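Insecticidal Delta-Endotoxin Cry8Ea1 (Bacillus Thuringiensis, PDB 3EB7) kills insect larvae, notably the soil-dwelling Holotrichia parallela, probably by inserting its helical N-terminal domain into gut-cell membranes to form pores, as in other three-domain Cry toxins. Local coordinates at residues V215-T220 with L238-Y243; S31-L36 with Q83-A88. All coordinates share one frame; numbering follows the deposited sequence.

Contact 1: residues V215-T220 with L238-Y243; sequences VLDIMT and LTREVY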
loop_
_atom_site.group_PDB
_atom_site.type_symbol
_atom_site.label_atom_id
_atom_site.label_comp_id
_atom_site.label_asym_id
_atom_site.label_seq_id
_atom_site.Cartn_x
_atom_site.Cartn_y
_atom_site.Cartn_z
ATOM N N VAL A 215 6.312 -1.089 5.763
ATOM C CA VAL A 215 5.922 -0.583 7.054
ATOM C C VAL A 215 4.469 -0.176 6.967
ATOM O O VAL A 215 3.640 -0.790 7.592
ATOM C CB VAL A 215 6.825 0.603 7.570
ATOM C CG1 VAL A 215 6.225 1.201 8.899
ATOM C CG2 VAL A 215 8.219 0.139 7.850
ATOM N N LEU A 216 4.176 0.848 6.177
ATOM C CA LEU A 216 2.818 1.360 6.030
ATOM C C LEU A 216 1.775 0.345 5.600
ATOM O O LEU A 216 0.699 0.301 6.190
ATOM C CB LEU A 216 2.782 2.593 5.108
ATOM C CG LEU A 216 3.609 3.800 5.569
ATOM C CD1 LEU A 216 3.270 4.892 4.635
ATOM C CD2 LEU A 216 3.352 4.217 7.090
ATOM N N ASP A 217 2.077 -0.453 4.575
ATOM C CA ASP A 217 1.094 -1.427 4.029
ATOM C C ASP A 217 0.669 -2.469 5.063
ATOM O O ASP A 217 -0.520 -2.786 5.159
ATOM C CB ASP A 217 1.604 -2.126 2.737
ATOM C CG ASP A 217 1.587 -1.180 1.484
ATOM O OD1 ASP A 217 1.036 -0.024 1.617
ATOM O OD2 ASP A 217 2.117 -1.581 0.388
ATOM N N ILE A 218 1.605 -3.009 5.850
ATOM C CA ILE A 218 1.173 -3.996 6.863
ATOM C C ILE A 218 0.429 -3.329 8.049
ATOM O O ILE A 218 -0.523 -3.865 8.586
ATOM C CB ILE A 218 2.323 -4.951 7.372
ATOM C CG1 ILE A 218 1.720 -6.167 8.083
ATOM C CG2 ILE A 218 3.301 -4.222 8.300
ATOM C CD1 ILE A 218 0.751 -6.962 7.223
ATOM N N MET A 219 0.882 -2.150 8.433
ATOM C CA MET A 219 0.264 -1.389 9.501
ATOM C C MET A 219 -1.198 -1.066 9.148
ATOM O O MET A 219 -2.070 -1.126 10.003
ATOM C CB MET A 219 1.128 -0.139 9.773
ATOM C CG MET A 219 0.565 0.839 10.795
ATOM S SD MET A 219 -0.442 2.127 10.001
ATOM C CE MET A 219 0.546 2.634 8.623
ATOM N N THR A 220 -1.465 -0.753 7.878
ATOM C CA THR A 220 -2.820 -0.446 7.391
ATOM C C THR A 220 -3.803 -1.578 7.742
ATOM O O THR A 220 -4.995 -1.329 7.971
ATOM C CB THR A 220 -2.832 -0.167 5.836
ATOM O OG1 THR A 220 -1.914 0.872 5.536
ATOM C CG2 THR A 220 -4.200 0.280 5.345
ATOM N N LEU A 238 -5.671 -1.450 -0.753
ATOM C CA LEU A 238 -4.640 -0.400 -0.592
ATOM C C LEU A 238 -4.647 0.440 -1.840
ATOM O O LEU A 238 -4.282 -0.056 -2.898
ATOM C CB LEU A 238 -3.248 -1.015 -0.379
ATOM C CG LEU A 238 -3.094 -2.000 0.778
ATOM C CD1 LEU A 238 -1.679 -2.570 0.829
ATOM C CD2 LEU A 238 -3.403 -1.315 2.077
ATOM N N THR A 239 -5.034 1.718 -1.713
ATOM C CA THR A 239 -5.248 2.573 -2.882
ATOM C C THR A 239 -4.130 3.530 -3.192
ATOM O O THR A 239 -4.132 4.142 -4.253
ATOM C CB THR A 239 -6.578 3.378 -2.825
ATOM O OG1 THR A 239 -6.566 4.270 -1.694
ATOM C CG2 THR A 239 -7.834 2.428 -2.852
ATOM N N ARG A 240 -3.179 3.673 -2.267
ATOM C CA ARG A 240 -1.992 4.520 -2.505
ATOM C C ARG A 240 -1.233 4.113 -3.764
ATOM O O ARG A 240 -1.149 2.920 -4.103
ATOM C CB ARG A 240 -1.045 4.480 -1.300
ATOM C CG ARG A 240 -0.024 3.312 -1.286
ATOM C CD ARG A 240 -0.614 1.931 -1.004
ATOM N NE ARG A 240 0.382 0.841 -1.084
ATOM C CZ ARG A 240 0.829 0.296 -2.222
ATOM N NH1 ARG A 240 0.390 0.742 -3.411
ATOM N NH2 ARG A 240 1.728 -0.700 -2.183
ATOM N N GLU A 241 -0.679 5.117 -4.441
ATOM C CA GLU A 241 0.256 4.928 -5.547
ATOM C C GLU A 241 1.669 4.921 -4.982
ATOM O O GLU A 241 1.981 5.765 -4.129
ATOM C CB GLU A 241 0.204 6.145 -6.456
ATOM C CG GLU A 241 -0.641 6.017 -7.684
ATOM C CD GLU A 241 -0.590 7.317 -8.496
ATOM O OE1 GLU A 241 -0.497 8.417 -7.863
ATOM O OE2 GLU A 241 -0.602 7.230 -9.753
ATOM N N VAL A 242 2.518 4.027 -5.499
ATOM C CA VAL A 242 3.967 4.043 -5.240
ATOM C C VAL A 242 4.682 4.351 -6.555
ATOM O O VAL A 242 4.166 4.075 -7.639
ATOM C CB VAL A 242 4.513 2.703 -4.631
ATOM C CG1 VAL A 242 3.951 2.459 -3.191
ATOM C CG2 VAL A 242 4.214 1.500 -5.538
ATOM N N TYR A 243 5.855 4.965 -6.460
ATOM C CA TYR A 243 6.608 5.319 -7.635
ATOM C C TYR A 243 7.928 4.571 -7.666
ATOM O O TYR A 243 8.662 4.572 -6.662
ATOM C CB TYR A 243 6.855 6.813 -7.651
ATOM C CG TYR A 243 5.598 7.644 -7.772
ATOM C CD1 TYR A 243 4.722 7.826 -6.673
ATOM C CD2 TYR A 243 5.291 8.273 -8.962
ATOM C CE1 TYR A 243 3.550 8.637 -6.797
ATOM C CE2 TYR A 243 4.122 9.080 -9.084
ATOM C CZ TYR A 243 3.285 9.254 -8.013
ATOM O OH TYR A 243 2.189 10.049 -8.178
#

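Contact 2: residues S31-L36 with Q83-A88; sequences SLYSTL and QLYLTA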
loop_
_atom_site.group_PDB
_atom_site.type_symbol
_atom_site.label_atom_id
_atom_site.label_comp_id
_atom_site.label_asym_id
_atom_site.label_seq_id
_atom_site.Cartn_x
_atom_site.Cartn_y
_atom_site.Cartn_z
ATOM N N SER A 31 -2.576 -22.693 8.972
ATOM C CA SER A 31 -1.994 -22.551 7.665
ATOM C C SER A 31 -1.243 -21.209 7.460
ATOM O O SER A 31 -0.175 -21.161 6.832
ATOM C CB SER A 31 -3.132 -22.717 6.636
ATOM O OG SER A 31 -2.787 -22.152 5.371
ATOM N N LEU A 32 -1.833 -20.129 7.968
ATOM C CA LEU A 32 -1.261 -18.794 7.950
ATOM C C LEU A 32 0.041 -18.716 8.760
ATOM O O LEU A 32 1.041 -18.234 8.258
ATOM C CB LEU A 32 -2.299 -17.798 8.500
ATOM C CG LEU A 32 -1.890 -16.353 8.792
ATOM C CD1 LEU A 32 -1.263 -15.674 7.540
ATOM C CD2 LEU A 32 -3.118 -15.581 9.272
ATOM N N TYR A 33 0.012 -19.162 10.010
ATOM C CA TYR A 33 1.203 -19.245 10.879
ATOM C C TYR A 33 2.307 -20.090 10.271
ATOM O O TYR A 33 3.495 -19.762 10.377
ATOM C CB TYR A 33 0.856 -19.818 12.264
ATOM C CG TYR A 33 0.401 -18.772 13.238
ATOM C CD1 TYR A 33 -0.894 -18.777 13.770
ATOM C CD2 TYR A 33 1.252 -17.750 13.603
ATOM C CE1 TYR A 33 -1.324 -17.787 14.656
ATOM C CE2 TYR A 33 0.842 -16.760 14.486
ATOM C CZ TYR A 33 -0.447 -16.780 15.004
ATOM O OH TYR A 33 -0.785 -15.778 15.880
ATOM N N SER A 34 1.908 -21.189 9.641
ATOM C CA SER A 34 2.853 -22.014 8.904
ATOM C C SER A 34 3.632 -21.221 7.810
ATOM O O SER A 34 4.865 -21.289 7.713
ATOM C CB SER A 34 2.124 -23.194 8.289
ATOM O OG SER A 34 3.108 -24.003 7.696
ATOM N N THR A 35 2.891 -20.467 7.009
ATOM C CA THR A 35 3.460 -19.577 6.007
ATOM C C THR A 35 4.290 -18.470 6.653
ATOM O O THR A 35 5.424 -18.278 6.252
ATOM C CB THR A 35 2.356 -19.027 5.071
ATOM O OG1 THR A 35 1.785 -20.124 4.362
ATOM C CG2 THR A 35 2.890 -18.045 4.081
ATOM N N LEU A 36 3.748 -17.777 7.657
ATOM C CA LEU A 36 4.464 -16.671 8.327
ATOM C C LEU A 36 5.791 -17.103 8.929
ATOM O O LEU A 36 6.811 -16.438 8.732
ATOM C CB LEU A 36 3.615 -16.063 9.427
ATOM C CG LEU A 36 2.686 -14.844 9.225
ATOM C CD1 LEU A 36 2.263 -14.541 7.753
ATOM C CD2 LEU A 36 1.465 -15.035 10.141
ATOM N N GLN A 83 7.708 -21.805 16.709
ATOM C CA GLN A 83 7.608 -23.207 16.230
ATOM C C GLN A 83 6.814 -24.065 17.215
ATOM O O GLN A 83 5.940 -24.819 16.818
ATOM C CB GLN A 83 8.979 -23.844 15.999
ATOM C CG GLN A 83 9.970 -22.893 15.370
ATOM C CD GLN A 83 10.520 -23.399 14.061
ATOM O OE1 GLN A 83 9.787 -23.504 13.054
ATOM N NE2 GLN A 83 11.826 -23.704 14.048
ATOM N N LEU A 84 7.124 -23.903 18.493
ATOM C CA LEU A 84 6.472 -24.608 19.577
ATOM C C LEU A 84 4.989 -24.229 19.714
ATOM O O LEU A 84 4.157 -25.080 20.012
ATOM C CB LEU A 84 7.215 -24.355 20.889
ATOM C CG LEU A 84 8.713 -24.655 20.908
ATOM C CD1 LEU A 84 9.328 -24.114 22.175
ATOM C CD2 LEU A 84 8.997 -26.155 20.781
ATOM N N TYR A 85 4.674 -22.952 19.517
ATOM C CA TYR A 85 3.286 -22.498 19.485
ATOM C C TYR A 85 2.561 -23.078 18.268
ATOM O O TYR A 85 1.440 -23.556 18.390
ATOM C CB TYR A 85 3.218 -20.981 19.476
ATOM C CG TYR A 85 1.832 -20.412 19.362
ATOM C CD1 TYR A 85 0.828 -20.744 20.296
ATOM C CD2 TYR A 85 1.519 -19.496 18.348
ATOM C CE1 TYR A 85 -0.448 -20.197 20.189
ATOM C CE2 TYR A 85 0.228 -18.946 18.231
ATOM C CZ TYR A 85 -0.734 -19.288 19.158
ATOM O OH TYR A 85 -1.995 -18.741 19.052
ATOM N N LEU A 86 3.198 -23.055 17.100
ATOM C CA LEU A 86 2.592 -23.738 15.939
ATOM C C LEU A 86 2.354 -25.236 16.186
ATOM O O LEU A 86 1.285 -25.760 15.848
ATOM C CB LEU A 86 3.427 -23.546 14.671
ATOM C CG LEU A 86 2.915 -24.230 13.406
ATOM C CD1 LEU A 86 1.563 -23.644 12.998
ATOM C CD2 LEU A 86 3.959 -24.129 12.288
ATOM N N THR A 87 3.332 -25.928 16.767
ATOM C CA THR A 87 3.175 -27.357 17.031
ATOM C C THR A 87 2.062 -27.614 18.069
ATOM O O THR A 87 1.304 -28.568 17.925
ATOM C CB THR A 87 4.513 -28.024 17.431
ATOM O OG1 THR A 87 5.412 -27.953 16.321
ATOM C CG2 THR A 87 4.326 -29.514 17.825
ATOM N N ALA A 88 1.962 -26.744 19.076
ATOM C CA ALA A 88 0.888 -26.791 20.069
ATOM C C ALA A 88 -0.519 -26.500 19.483
ATOM O O ALA A 88 -1.509 -27.109 19.917
ATOM C CB ALA A 88 1.202 -25.881 21.266
#

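Contact 1: residues V215-T220 with L238-Y243
Asp217 and Arg240 meet side-on through a two-pronged salt bridge. NE of Arg240 reaches OD1 of Asp217 at 2.9 Å, and NH2 of Arg240 reaches OD2 of Asp217 at 2.7 Å. Both carboxylate oxygens are approached on their syn sides, slightly out of the carboxylate plane, while the acceptors lie close to the plane of the guanidinium. The two flat groups are 25° apart, nearly coplanar, and with both N-H bonds fairly straight the pair is held against rotation. Arg240 gets there by a bent chain: a chi1 of 86° tucks CG over the backbone, and a second turn at chi2 brings the guanidinium round to the acid. CG1 of Val242 rests against one guanidinium face, 3.8 Å above the plane and toward its rim.

The bridge crosses a domain boundary of the three-domain Cry fold. Asp217 belongs to the last turns of helix 198-220 in the N-terminal helical bundle; Arg240 lies in the chain leading into strand 241-243, which pairs with strand 427-434. NH2 of Arg240 is shared between the helix acid and NE2 of His414, to which it also hydrogen-bonds; His414 belongs to strand 414-422 of the same sheet.

Leu238 supplies the apolar half of the contact, dividing its two methyls between neighbouring turns of the helix. CD1 of Leu238 packs 3.6 Å from CG of Asp217, laying hydrocarbon against the buried carboxylate. The other branch, CD2 of Leu238, meets CG2 of Thr220 at 3.7 Å, the two side chains lying alongside and pointing opposite ways. Thr220 has its methyl anti to the backbone N and its hydroxyl beside that N (chi1 -56°), which lets OG1 of Thr220 donate to O of Leu216 at 2.8 Å.

Contact 2: residues S31-L36 with Q83-A88
In the helical bundle of the N-terminal domain, helix 26-40 and helix 65-93 run side by side, and Tyr33 and Tyr85 meet between them in a T-shaped stack. The edge of Tyr85 is turned to a face of Tyr33: the planes stand at 83° and the ring centroids are 5.6 Å apart. The touch is off-centre. CE2 of Tyr85 comes 3.9 Å from CZ of Tyr33, above the hydroxyl-bearing end of the ring, and CZ of Tyr33 in turn lies in the plane of the Tyr85 ring. Tyr85 has its CG anti to the backbone N (chi1 177°), which carries the ring across toward the neighbouring helix.

Locally the helices are close to antiparallel, at 157° between their N-to-C directions, with the axes of the short segments 10.4 Å apart at closest approach. CA atoms of Tyr33 and Leu86 mark the nearest backbone approach, at 6.9 Å. No hydrogen bond passes between the two segments, which meet through apolar and aromatic groups. In the bundle, both rings also pack on Leu146 of helix 133-153, and both hydroxyls hydrogen-bond to OD2 of Asp149 on that helix. One carboxylate oxygen thus ties together the polar ends of the two rings, and these shared bonds probably help to fix their mutual tilt.

Next to the stack, Leu86 fits its forked end against the backbone side of the opposing helix. CD1 of Leu86 lies 4.0 Å from CB of Tyr33, while CD2 of Leu86 comes within 4.1 Å of CA of Ser34. Leu86 also touches Val30 and Ile37, so its branches sit among residues from successive turns of helix 26-40.

The centres of the two contacts lie 26 Å apart, and their nearest atoms are about 8 Å from each other without touching. Both partners of contact 2 come earlier in the sequence than either partner of contact 1. Contact 2 joins two helices of the N-terminal bundle, in a partly buried position, its centre about 26 Å from that of the chain. Contact 1, whose centre is about 2 Å from that of the chain, ties the bundle's helix 198-220 to the chain that enters the next domain. Helix 133-153 links them, packing on the tyrosines of contact 2 and on Val215 and Ile218, on the same helical segment as Asp217. One contact thus holds the bundle internally, while the other fastens it to its neighbour.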